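Local atomic coordinates of sister chromatid cohesion protein PDS5 homolog C (Arabidopsis thaliana, PDB entry 7DE9), a protein that acts as a cohesin cofactor in DNA repair by homologous recombination and binds histone H3 tails carrying the H3K4me1 mark through its Tudor domain. Residues 37-45 with 51-59. Residues are numbered along the deposited sequence; the frame is centred on the assembly and turned at random.
Sequences AAKKKHLVI and QEILYLKNQ
His42 and Val44 pair with Leu54 and Glu52 in the antiparallel hairpin of strands 41-46 and 51-54, part of the Tudor domain's sheet. Each pair exchanges two backbone hydrogen bonds. The bond from Val44 N to Glu52 O measures 2.9 Å and is nearly straight, 175° at the hydrogen.

The tight side carries His42, Val44, Leu54 and Leu56. Leu56 brings its CD1 methyl over one face of the His42 imidazole, 3.7 Å from the ring centroid, in a CH-pi contact. The imidazole CG stands anti to the carbonyl carbon (chi1 -70°), which turns the ring toward Leu56. Its NE2 bonds Gly9 O, and its ND1 meets a water at 2.8 Å in the ring plane. The same water accepts from Leu56 N and donates to Lys40 O. The imidazole is thus held at both nitrogens. Further along, Val44 CG2 meets Leu54 CD1 at 3.8 Å. Ile17 and Val19 of strand 16-21 cover these two side chains.

The other side is looser. Leu43 CD1 reaches Ile53 CG1 at 4.1 Å, while Ile53 CG2 lies against the bent chain of Lys41. That bend returns Lys41 NZ to Lys39 O, 2.8 Å away.

Apart from both faces, at the open end of the hairpin away from the turn between the strands, Lys40 runs alongside Tyr55. Its NZ donates to Tyr55 OH at 3.1 Å.

Glu52 OE2 forms a salt bridge with a basic side chain of the bound histone peptide, outside the hairpin itself, and Leu54 packs on such a side chain. Glu52 OE1 bonds Tyr46 OH. The hairpin therefore offers the peptide both a carboxylate and an apolar surface, with the carboxylate probably steadied by Tyr46.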
loop_
_atom_site.group_PDB
_atom_site.type_symbol
_atom_site.label_atom_id
_atom_site.label_comp_id
_atom_site.label_asym_id
_atom_site.label_seq_id
_atom_site.Cartn_x
_atom_site.Cartn_y
_atom_site.Cartn_z
ATOM N N ALA A 37 -10.223 7.865 6.780
ATOM C CA ALA A 37 -10.674 7.281 8.040
ATOM C C ALA A 37 -11.999 6.541 7.908
ATOM O O ALA A 37 -12.172 5.463 8.473
ATOM C CB ALA A 37 -10.785 8.360 9.099
ATOM N N ALA A 38 -12.935 7.123 7.165
ATOM C CA ALA A 38 -14.276 6.555 7.053
ATOM C C ALA A 38 -14.284 5.250 6.263
ATOM O O ALA A 38 -15.041 4.335 6.580
ATOM C CB ALA A 38 -15.212 7.547 6.415
ATOM N N LYS A 39 -13.448 5.173 5.234
ATOM C CA LYS A 39 -13.422 3.996 4.363
ATOM C C LYS A 39 -12.308 3.026 4.743
ATOM O O LYS A 39 -12.215 1.930 4.184
ATOM C CB LYS A 39 -13.252 4.409 2.898
ATOM C CG LYS A 39 -14.267 5.420 2.387
ATOM C CD LYS A 39 -13.932 5.831 0.956
ATOM C CE LYS A 39 -14.760 7.018 0.497
ATOM N NZ LYS A 39 -14.456 8.247 1.283
ATOM N N LYS A 40 -11.471 3.449 5.690
ATOM C CA LYS A 40 -10.298 2.696 6.132
ATOM C C LYS A 40 -9.378 2.366 4.945
ATOM O O LYS A 40 -8.909 1.237 4.779
ATOM C CB LYS A 40 -10.726 1.436 6.882
ATOM C CG LYS A 40 -11.566 1.745 8.133
ATOM C CD LYS A 40 -11.270 0.770 9.266
ATOM C CE LYS A 40 -11.972 -0.560 9.041
ATOM N NZ LYS A 40 -11.289 -1.728 9.678
ATOM N N LYS A 41 -9.115 3.387 4.140
ATOM C CA LYS A 41 -8.302 3.259 2.940
ATOM C C LYS A 41 -6.979 4.009 3.066
ATOM O O LYS A 41 -6.941 5.126 3.582
ATOM C CB LYS A 41 -9.063 3.794 1.726
ATOM C CG LYS A 41 -10.302 3.006 1.342
ATOM C CD LYS A 41 -9.927 1.641 0.814
ATOM C CE LYS A 41 -10.458 0.548 1.720
ATOM N NZ LYS A 41 -11.950 0.515 1.739
ATOM N N HIS A 42 -5.903 3.389 2.589
ATOM C CA HIS A 42 -4.611 4.063 2.451
ATOM C C HIS A 42 -4.304 4.316 0.988
ATOM O O HIS A 42 -4.521 3.448 0.156
ATOM C CB HIS A 42 -3.480 3.233 3.049
ATOM C CG HIS A 42 -3.511 3.146 4.543
ATOM N ND1 HIS A 42 -4.209 2.166 5.213
ATOM C CD2 HIS A 42 -2.920 3.908 5.492
ATOM C CE1 HIS A 42 -4.049 2.330 6.515
ATOM N NE2 HIS A 42 -3.269 3.377 6.711
ATOM N N LEU A 43 -3.785 5.497 0.676
ATOM C CA LEU A 43 -3.331 5.776 -0.675
ATOM C C LEU A 43 -1.845 5.484 -0.746
ATOM O O LEU A 43 -1.062 6.103 -0.038
ATOM C CB LEU A 43 -3.614 7.224 -1.065
ATOM C CG LEU A 43 -3.087 7.698 -2.420
ATOM C CD1 LEU A 43 -3.672 6.885 -3.557
ATOM C CD2 LEU A 43 -3.406 9.163 -2.610
ATOM N N VAL A 44 -1.465 4.527 -1.580
ATOM C CA VAL A 44 -0.058 4.178 -1.751
ATOM C C VAL A 44 0.431 4.634 -3.119
ATOM O O VAL A 44 -0.161 4.296 -4.157
ATOM C CB VAL A 44 0.178 2.661 -1.588
ATOM C CG1 VAL A 44 1.636 2.300 -1.864
ATOM C CG2 VAL A 44 -0.220 2.219 -0.189
ATOM N N ILE A 45 1.498 5.430 -3.111
ATOM C CA ILE A 45 2.130 5.862 -4.352
ATOM C C ILE A 45 3.406 5.062 -4.515
ATOM O O ILE A 45 4.299 5.141 -3.678
ATOM C CB ILE A 45 2.441 7.375 -4.369
ATOM C CG1 ILE A 45 1.175 8.187 -4.649
ATOM C CG2 ILE A 45 3.451 7.705 -5.458
ATOM C CD1 ILE A 45 0.255 8.317 -3.495
ATOM N N GLN A 51 -0.322 3.850 -8.566
ATOM C CA GLN A 51 -0.989 4.257 -7.327
ATOM C C GLN A 51 -2.095 3.266 -6.999
ATOM O O GLN A 51 -2.744 2.727 -7.899
ATOM C CB GLN A 51 -1.576 5.664 -7.444
ATOM C CG GLN A 51 -0.568 6.724 -7.854
ATOM C CD GLN A 51 -1.214 8.052 -8.203
ATOM O OE1 GLN A 51 -2.033 8.134 -9.119
ATOM N NE2 GLN A 51 -0.839 9.101 -7.479
ATOM N N GLU A 52 -2.311 3.015 -5.716
ATOM C CA GLU A 52 -3.399 2.131 -5.308
ATOM C C GLU A 52 -4.097 2.704 -4.089
ATOM O O GLU A 52 -3.447 3.219 -3.186
ATOM C CB GLU A 52 -2.895 0.715 -4.996
ATOM C CG GLU A 52 -2.704 -0.184 -6.213
ATOM C CD GLU A 52 -2.335 -1.615 -5.837
ATOM O OE1 GLU A 52 -1.579 -1.802 -4.856
ATOM O OE2 GLU A 52 -2.808 -2.551 -6.518
ATOM N N ILE A 53 -5.420 2.634 -4.084
ATOM C CA ILE A 53 -6.202 2.857 -2.875
ATOM C C ILE A 53 -6.462 1.489 -2.265
ATOM O O ILE A 53 -7.131 0.661 -2.880
ATOM C CB ILE A 53 -7.530 3.558 -3.161
ATOM C CG1 ILE A 53 -7.286 4.933 -3.772
ATOM C CG2 ILE A 53 -8.338 3.704 -1.888
ATOM C CD1 ILE A 53 -8.553 5.583 -4.260
ATOM N N LEU A 54 -5.932 1.256 -1.069
ATOM C CA LEU A 54 -5.850 -0.087 -0.498
ATOM C C LEU A 54 -6.475 -0.219 0.883
ATOM O O LEU A 54 -6.382 0.693 1.700
ATOM C CB LEU A 54 -4.384 -0.523 -0.391
ATOM C CG LEU A 54 -3.562 -0.751 -1.656
ATOM C CD1 LEU A 54 -2.102 -0.929 -1.286
ATOM C CD2 LEU A 54 -4.076 -1.972 -2.402
ATOM N N TYR A 55 -7.084 -1.373 1.140
ATOM C CA TYR A 55 -7.391 -1.799 2.495
ATOM C C TYR A 55 -6.234 -2.669 2.957
ATOM O O TYR A 55 -6.159 -3.849 2.619
ATOM C CB TYR A 55 -8.704 -2.574 2.551
ATOM C CG TYR A 55 -9.155 -2.955 3.946
ATOM C CD1 TYR A 55 -9.500 -1.983 4.877
ATOM C CD2 TYR A 55 -9.254 -4.286 4.325
ATOM C CE1 TYR A 55 -9.923 -2.327 6.145
ATOM C CE2 TYR A 55 -9.678 -4.640 5.590
ATOM C CZ TYR A 55 -10.007 -3.658 6.497
ATOM O OH TYR A 55 -10.427 -4.007 7.761
ATOM N N LEU A 56 -5.316 -2.081 3.711
ATOM C CA LEU A 56 -4.073 -2.760 4.033
ATOM C C LEU A 56 -4.264 -3.966 4.947
ATOM O O LEU A 56 -3.439 -4.880 4.947
ATOM C CB LEU A 56 -3.092 -1.773 4.653
ATOM C CG LEU A 56 -2.509 -0.860 3.580
ATOM C CD1 LEU A 56 -1.653 0.214 4.189
ATOM C CD2 LEU A 56 -1.697 -1.677 2.598
ATOM N N LYS A 57 -5.362 -3.984 5.699
ATOM C CA LYS A 57 -5.632 -5.078 6.626
ATOM C C LYS A 57 -5.839 -6.405 5.900
ATOM O O LYS A 57 -5.588 -7.473 6.461
ATOM C CB LYS A 57 -6.852 -4.757 7.492
ATOM C CG LYS A 57 -6.513 -4.431 8.935
ATOM C CD LYS A 57 -7.544 -3.516 9.573
ATOM C CE LYS A 57 -7.566 -2.161 8.888
ATOM N NZ LYS A 57 -8.443 -1.208 9.616
ATOM N N ASN A 58 -6.294 -6.335 4.652
ATOM C CA ASN A 58 -6.466 -7.533 3.834
ATOM C C ASN A 58 -5.384 -7.641 2.771
ATOM O O ASN A 58 -5.556 -8.313 1.754
ATOM C CB ASN A 58 -7.850 -7.552 3.185
ATOM C CG ASN A 58 -8.745 -8.630 3.765
ATOM O OD1 ASN A 58 -8.303 -9.754 4.008
ATOM N ND2 ASN A 58 -10.004 -8.289 4.006
ATOM N N GLN A 59 -4.268 -6.971 3.027
ATOM C CA GLN A 59 -3.105 -7.033 2.155
ATOM C C GLN A 59 -1.942 -7.674 2.882
ATOM O O GLN A 59 -1.811 -7.550 4.097
ATOM C CB GLN A 59 -2.696 -5.635 1.684
ATOM C CG GLN A 59 -3.697 -4.951 0.774
ATOM C CD GLN A 59 -3.724 -5.555 -0.612
ATOM O OE1 GLN A 59 -2.708 -6.045 -1.107
ATOM N NE2 GLN A 59 -4.893 -5.528 -1.247
HETATM O O HOH W 1 -6.190 0.200 5.043
#